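Local coordinates for importin subunit beta-1 (Saccharomyces cerevisiae, PDB 5OWU), which carries proteins into the nucleus by associating with importin alpha, the adaptor that binds the classical nuclear localization signal of the cargo, at residues A[467-470]-A[471-475]; A[515-518]-A[519-523]. One frame throughout, in Å; residues are numbered along the deposited sequence. Where two conformers were deposited one is given.

Contact 1: A[467-470]-A[471-475]; sequences PKVA and TNCSW
Thr-471 carries its hydroxyl anti to the carbonyl carbon (chi1 -66°), which turns OG1 back over the preceding turn toward Pro-467, and Cys-473, with chi1 -73°, sends SG back in the same way toward Val-469. OG1 of Thr-471 stands 3.1 Å from Pro-467 O, the carbonyl that also accepts the backbone N of Thr-471 at 2.9 Å; that N-H comes in 24° off the carbonyl plane. The stronger partner of the hydroxyl is Phe-514 O, to which it is hydrogen-bonded, so whether it also serves Pro-467 O is left open. Proline suits the first turn of a helix, where its missing N-H costs no bond, and its carbonyl still serves the turn that follows. On another face, Cys-473 N meets Val-469 O at 2.9 Å, nearly head-on to the carbonyl, while SG lies alongside CG1 of Val-469 at 4.1 Å. Both side chains are apolar enough for this buried flank, where Val-469 also packs on Leu-425 and Cys-473 on Leu-463. Ala-470, buried, brings only a methyl to its side of the helix, and its carbonyl takes N of Ser-474 at 2.9 Å. A water gives that carbonyl a second, weak bond and lies 2.6 Å from Ser-474 OG, thereby joining hydroxyl and backbone where the two are too far apart to bond directly. The longer polar chains reach other parts of the chain: Lys-468 NZ forms a salt bridge with Asp-343, and Asn-472 ND2 donates to Glu-429 O in helix 425-442. Small side chains and short hydroxyls on one flank, with longer polar chains tied to earlier parts of the chain, fit the opening turns of an inner helix in a HEAT solenoid, here the second helix of HEAT 11.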
ATOM      1  N   PRO A 467     -19.744  -0.550 -22.351  1.00 26.50           N
ATOM      2  CA  PRO A 467     -18.706   0.172 -21.594  1.00 34.15           C
ATOM      3  C   PRO A 467     -17.661  -0.722 -20.941  1.00 31.41           C
ATOM      4  O   PRO A 467     -16.504  -0.300 -20.817  1.00 29.10           O
ATOM      5  CB  PRO A 467     -19.515   0.953 -20.546  1.00 41.15           C
ATOM      6  CG  PRO A 467     -20.892   0.356 -20.568  1.00 29.82           C
ATOM      7  CD  PRO A 467     -21.103  -0.139 -21.946  1.00 26.76           C
ATOM      8  N   LYS A 468     -18.022  -1.937 -20.518  1.00 30.69           N
ATOM      9  CA  LYS A 468     -17.036  -2.841 -19.926  1.00 37.43           C
ATOM     10  C   LYS A 468     -15.931  -3.188 -20.914  1.00 29.98           C
ATOM     11  O   LYS A 468     -14.752  -3.256 -20.540  1.00 29.11           O
ATOM     12  CB  LYS A 468     -17.716  -4.115 -19.432  1.00 38.12           C
ATOM     13  CG  LYS A 468     -18.549  -3.902 -18.207  1.00 47.58           C
ATOM     14  CD  LYS A 468     -19.136  -5.199 -17.702  1.00 43.13           C
ATOM     15  CE  LYS A 468     -18.906  -5.337 -16.207  1.00 57.16           C
ATOM     16  NZ  LYS A 468     -19.878  -6.261 -15.583  1.00 77.23           N
ATOM     17  N   VAL A 469     -16.295  -3.424 -22.176  1.00 25.16           N
ATOM     18  CA  VAL A 469     -15.301  -3.649 -23.225  1.00 28.06           C
ATOM     19  C   VAL A 469     -14.502  -2.373 -23.482  1.00 24.79           C
ATOM     20  O   VAL A 469     -13.266  -2.397 -23.553  1.00 24.78           O
ATOM     21  CB  VAL A 469     -15.995  -4.152 -24.507  1.00 30.98           C
ATOM     22  CG1 VAL A 469     -14.980  -4.418 -25.624  1.00 27.91           C
ATOM     23  CG2 VAL A 469     -16.808  -5.416 -24.217  1.00 28.99           C
ATOM     24  N   ALA A 470     -15.197  -1.239 -23.608  1.00 26.26           N
ATOM     25  CA  ALA A 470     -14.536   0.025 -23.934  1.00 26.17           C
ATOM     26  C   ALA A 470     -13.473   0.393 -22.900  1.00 24.02           C
ATOM     27  O   ALA A 470     -12.405   0.911 -23.251  1.00 29.84           O
ATOM     28  CB  ALA A 470     -15.581   1.143 -24.044  1.00 25.45           C
ATOM     29  N   THR A 471     -13.746   0.143 -21.621  1.00 23.89           N
ATOM     30  CA  THR A 471     -12.771   0.464 -20.578  1.00 25.96           C
ATOM     31  C   THR A 471     -11.484  -0.324 -20.780  1.00 23.63           C
ATOM     32  O   THR A 471     -10.370   0.230 -20.739  1.00 24.48           O
ATOM     33  CB  THR A 471     -13.389   0.173 -19.209  1.00 28.37           C
ATOM     34  OG1 THR A 471     -14.474   1.084 -18.988  1.00 33.53           O
ATOM     35  CG2 THR A 471     -12.377   0.315 -18.082  1.00 30.23           C
ATOM     36  N   ASN A 472     -11.619  -1.624 -21.027  1.00 21.10           N
ATOM     37  CA  ASN A 472     -10.437  -2.440 -21.253  1.00 22.88           C
ATOM     38  C   ASN A 472      -9.730  -2.049 -22.542  1.00 25.95           C
ATOM     39  O   ASN A 472      -8.500  -2.153 -22.624  1.00 27.12           O
ATOM     40  CB  ASN A 472     -10.829  -3.916 -21.231  1.00 25.49           C
ATOM     41  CG  ASN A 472     -11.044  -4.420 -19.816  1.00 32.13           C
ATOM     42  OD1 ASN A 472     -10.688  -3.738 -18.850  1.00 34.44           O
ATOM     43  ND2 ASN A 472     -11.616  -5.609 -19.682  1.00 27.95           N
ATOM     44  N   CYS A 473     -10.470  -1.559 -23.538  1.00 22.71           N
ATOM     45  CA  CYS A 473      -9.826  -1.095 -24.762  1.00 23.52           C
ATOM     46  C   CYS A 473      -9.012   0.174 -24.526  1.00 23.50           C
ATOM     47  O   CYS A 473      -7.947   0.347 -25.129  1.00 25.79           O
ATOM     48  CB  CYS A 473     -10.870  -0.876 -25.852  1.00 28.12           C
ATOM     49  SG  CYS A 473     -11.485  -2.425 -26.503  1.00 27.29           S
ATOM     50  N   SER A 474      -9.490   1.077 -23.663  1.00 25.24           N
ATOM     51  CA  SER A 474      -8.691   2.254 -23.327  1.00 23.16           C
ATOM     52  C   SER A 474      -7.406   1.852 -22.609  1.00 23.74           C
ATOM     53  O   SER A 474      -6.322   2.368 -22.918  1.00 24.27           O
ATOM     54  CB  SER A 474      -9.507   3.232 -22.471  1.00 23.56           C
ATOM     55  OG  SER A 474     -10.380   4.001 -23.285  1.00 28.01           O
ATOM     56  N   TRP A 475      -7.512   0.950 -21.623  1.00 23.03           N
ATOM     57  CA  TRP A 475      -6.326   0.440 -20.927  0.56 29.18           C
ATOM     58  C   TRP A 475      -5.348  -0.191 -21.910  1.00 25.96           C
ATOM     59  O   TRP A 475      -4.123  -0.003 -21.818  1.00 26.66           O
ATOM     60  CB  TRP A 475      -6.760  -0.584 -19.867  0.56 29.27           C
ATOM     61  CG  TRP A 475      -5.649  -1.304 -19.121  0.56 32.37           C
ATOM     62  CD1 TRP A 475      -4.887  -0.804 -18.103  0.56 36.70           C
ATOM     63  CD2 TRP A 475      -5.214  -2.665 -19.312  0.56 27.10           C
ATOM     64  NE1 TRP A 475      -3.995  -1.755 -17.661  0.56 33.07           N
ATOM     65  CE2 TRP A 475      -4.177  -2.906 -18.382  0.56 29.61           C
ATOM     66  CE3 TRP A 475      -5.599  -3.696 -20.176  0.56 26.24           C
ATOM     67  CZ2 TRP A 475      -3.516  -4.136 -18.296  0.56 30.36           C
ATOM     68  CZ3 TRP A 475      -4.935  -4.927 -20.093  0.56 15.40           C
ATOM     69  CH2 TRP A 475      -3.907  -5.129 -19.158  0.56 30.38           C
TER
HETATM   70  O   HOH W   1     -12.941   3.799 -22.811  1.00 30.86           O

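Contact 2: A[515-518]-A[519-523]; sequences NARA and SAFSA
Ser-519 grips Asn-515 O twice, through its backbone N at 3.0 Å and through OG at 2.8 Å. The two donors reach the oxygen from opposite faces of the carbonyl plane, the hydroxyl standing 38° out of it. Serine suits this place because its short arm, with OG anti to the carbonyl carbon (chi1 -64°), folds back one turn onto the backbone. With the hydroxyl gone, as in an alanine at this place, Asn-515 O would probably keep only the backbone N-H of the following turn as donor, and the start of the helix would be less firmly held. On a different flank, Arg-517 and Phe-521 run side by side in the same direction, the aliphatic CG of the arginine 3.8 Å from CE2 of the ring. Phe-521 N binds Arg-517 O at 3.0 Å in the carbonyl plane, and Ala-518 CA lies at the ring's edge. These are the first two turns of the second helix of HEAT 12, a helical repeat in which such a helix packs against its partner and its neighbours: Ala-520 rests on Ala-506 of helix 496-507, a close approach that its methyl permits, while Phe-521 packs on Leu-572 and Ile-576 of helix 563-586. Farther out, Asn-512 OD1 accepts from Ala-518 N, and more weakly from Arg-517 N, satisfying amides at the helix start in place of the Asn-515 side chain, which makes no capping bond. The guanidinium of Arg-517, turned 64° from the phenyl plane, is held by its NH1 on Arg-509 O, so the arginine ties the turn to the connection before it.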
ATOM      1  N   ASN A 515     -16.866   2.945 -15.891  1.00 34.26           N
ATOM      2  CA  ASN A 515     -15.665   3.768 -15.988  1.00 33.78           C
ATOM      3  C   ASN A 515     -15.172   3.928 -17.421  1.00 28.83           C
ATOM      4  O   ASN A 515     -14.025   4.335 -17.635  1.00 32.28           O
ATOM      5  CB  ASN A 515     -14.549   3.209 -15.104  1.00 32.87           C
ATOM      6  CG  ASN A 515     -13.726   4.299 -14.462  1.00 44.35           C
ATOM      7  OD1 ASN A 515     -14.275   5.248 -13.899  1.00 48.19           O
ATOM      8  ND2 ASN A 515     -12.405   4.184 -14.552  1.00 48.96           N
ATOM      9  N   ALA A 516     -16.033   3.677 -18.415  1.00 28.50           N
ATOM     10  CA  ALA A 516     -15.585   3.757 -19.804  1.00 23.11           C
ATOM     11  C   ALA A 516     -15.199   5.177 -20.215  1.00 26.82           C
ATOM     12  O   ALA A 516     -14.274   5.355 -21.014  1.00 26.79           O
ATOM     13  CB  ALA A 516     -16.670   3.209 -20.732  1.00 28.27           C
ATOM     14  N   ARG A 517     -15.883   6.197 -19.700  1.00 25.41           N
ATOM     15  CA  ARG A 517     -15.564   7.559 -20.117  1.00 28.50           C
ATOM     16  C   ARG A 517     -14.279   8.056 -19.456  1.00 24.02           C
ATOM     17  O   ARG A 517     -13.371   8.556 -20.134  1.00 23.86           O
ATOM     18  CB  ARG A 517     -16.747   8.483 -19.804  1.00 28.47           C
ATOM     19  CG  ARG A 517     -16.549   9.928 -20.235  1.00 24.80           C
ATOM     20  CD  ARG A 517     -17.847  10.718 -20.082  1.00 25.72           C
ATOM     21  NE  ARG A 517     -18.260  10.861 -18.688  1.00 27.27           N
ATOM     22  CZ  ARG A 517     -19.470  11.264 -18.302  1.00 28.94           C
ATOM     23  NH1 ARG A 517     -20.396  11.550 -19.203  1.00 29.73           N
ATOM     24  NH2 ARG A 517     -19.760  11.380 -17.011  1.00 29.50           N
ATOM     25  N   ALA A 518     -14.173   7.898 -18.134  1.00 25.72           N
ATOM     26  CA  ALA A 518     -12.950   8.283 -17.433  1.00 29.31           C
ATOM     27  C   ALA A 518     -11.730   7.565 -17.997  1.00 27.60           C
ATOM     28  O   ALA A 518     -10.673   8.183 -18.203  1.00 23.87           O
ATOM     29  CB  ALA A 518     -13.094   7.990 -15.938  1.00 30.60           C
ATOM     30  N   SER A 519     -11.854   6.260 -18.260  1.00 27.79           N
ATOM     31  CA  SER A 519     -10.746   5.517 -18.845  1.00 27.32           C
ATOM     32  C   SER A 519     -10.326   6.132 -20.170  1.00 21.82           C
ATOM     33  O   SER A 519      -9.125   6.272 -20.448  1.00 25.32           O
ATOM     34  CB  SER A 519     -11.135   4.048 -19.021  1.00 27.06           C
ATOM     35  OG  SER A 519     -11.361   3.455 -17.754  1.00 43.16           O
ATOM     36  N   ALA A 520     -11.300   6.547 -20.988  1.00 22.09           N
ATOM     37  CA  ALA A 520     -10.941   7.175 -22.255  1.00 21.09           C
ATOM     38  C   ALA A 520     -10.155   8.451 -22.006  1.00 17.81           C
ATOM     39  O   ALA A 520      -9.125   8.694 -22.650  1.00 24.69           O
ATOM     40  CB  ALA A 520     -12.192   7.463 -23.082  1.00 26.39           C
ATOM     41  N   PHE A 521     -10.596   9.258 -21.035  1.00 25.64           N
ATOM     42  CA  PHE A 521      -9.844  10.470 -20.732  1.00 23.06           C
ATOM     43  C   PHE A 521      -8.435  10.116 -20.283  1.00 27.22           C
ATOM     44  O   PHE A 521      -7.461  10.760 -20.703  1.00 24.60           O
ATOM     45  CB  PHE A 521     -10.571  11.299 -19.675  1.00 25.89           C
ATOM     46  CG  PHE A 521     -11.638  12.200 -20.246  1.00 25.94           C
ATOM     47  CD1 PHE A 521     -11.291  13.377 -20.892  1.00 31.90           C
ATOM     48  CD2 PHE A 521     -12.979  11.875 -20.132  1.00 26.53           C
ATOM     49  CE1 PHE A 521     -12.261  14.215 -21.413  1.00 32.18           C
ATOM     50  CE2 PHE A 521     -13.951  12.707 -20.655  1.00 27.41           C
ATOM     51  CZ  PHE A 521     -13.586  13.884 -21.299  1.00 23.89           C
ATOM     52  N   SER A 522      -8.297   9.058 -19.479  1.00 25.03           N
ATOM     53  CA  SER A 522      -6.961   8.659 -19.059  0.63 27.46           C
ATOM     54  C   SER A 522      -6.099   8.324 -20.268  1.00 28.83           C
ATOM     55  O   SER A 522      -4.940   8.751 -20.345  1.00 28.12           O
ATOM     56  CB  SER A 522      -7.030   7.474 -18.098  0.63 26.64           C
ATOM     57  OG  SER A 522      -5.734   7.151 -17.629  0.63 28.32           O
ATOM     58  N   ALA A 523      -6.660   7.598 -21.244  1.00 23.06           N
ATOM     59  CA  ALA A 523      -5.861   7.244 -22.410  1.00 24.85           C
ATOM     60  C   ALA A 523      -5.485   8.491 -23.190  1.00 23.76           C
ATOM     61  O   ALA A 523      -4.353   8.594 -23.687  1.00 24.73           O
ATOM     62  CB  ALA A 523      -6.609   6.247 -23.296  1.00 25.40           C
TER

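In the fold
From the N terminus, the chain first enters contact 1 at the start of helix 467-484, in HEAT 11, and then contact 2 at the start of helix 516-530, in HEAT 12. Each is local to one continuous helix and closes no long loop; they follow in series, neither nesting nor crossing. Between them the chain completes helix 467-484 and passes through helix 496-507 and the connection that follows. The two helix starts then lie side by side, the centres of the two contacts about 8 Å apart: Thr-471 CG2 lies 3.3 Å from Ser-519 OG, and Ser-474 OG packs on Ala-520, stacking one HEAT repeat on the next.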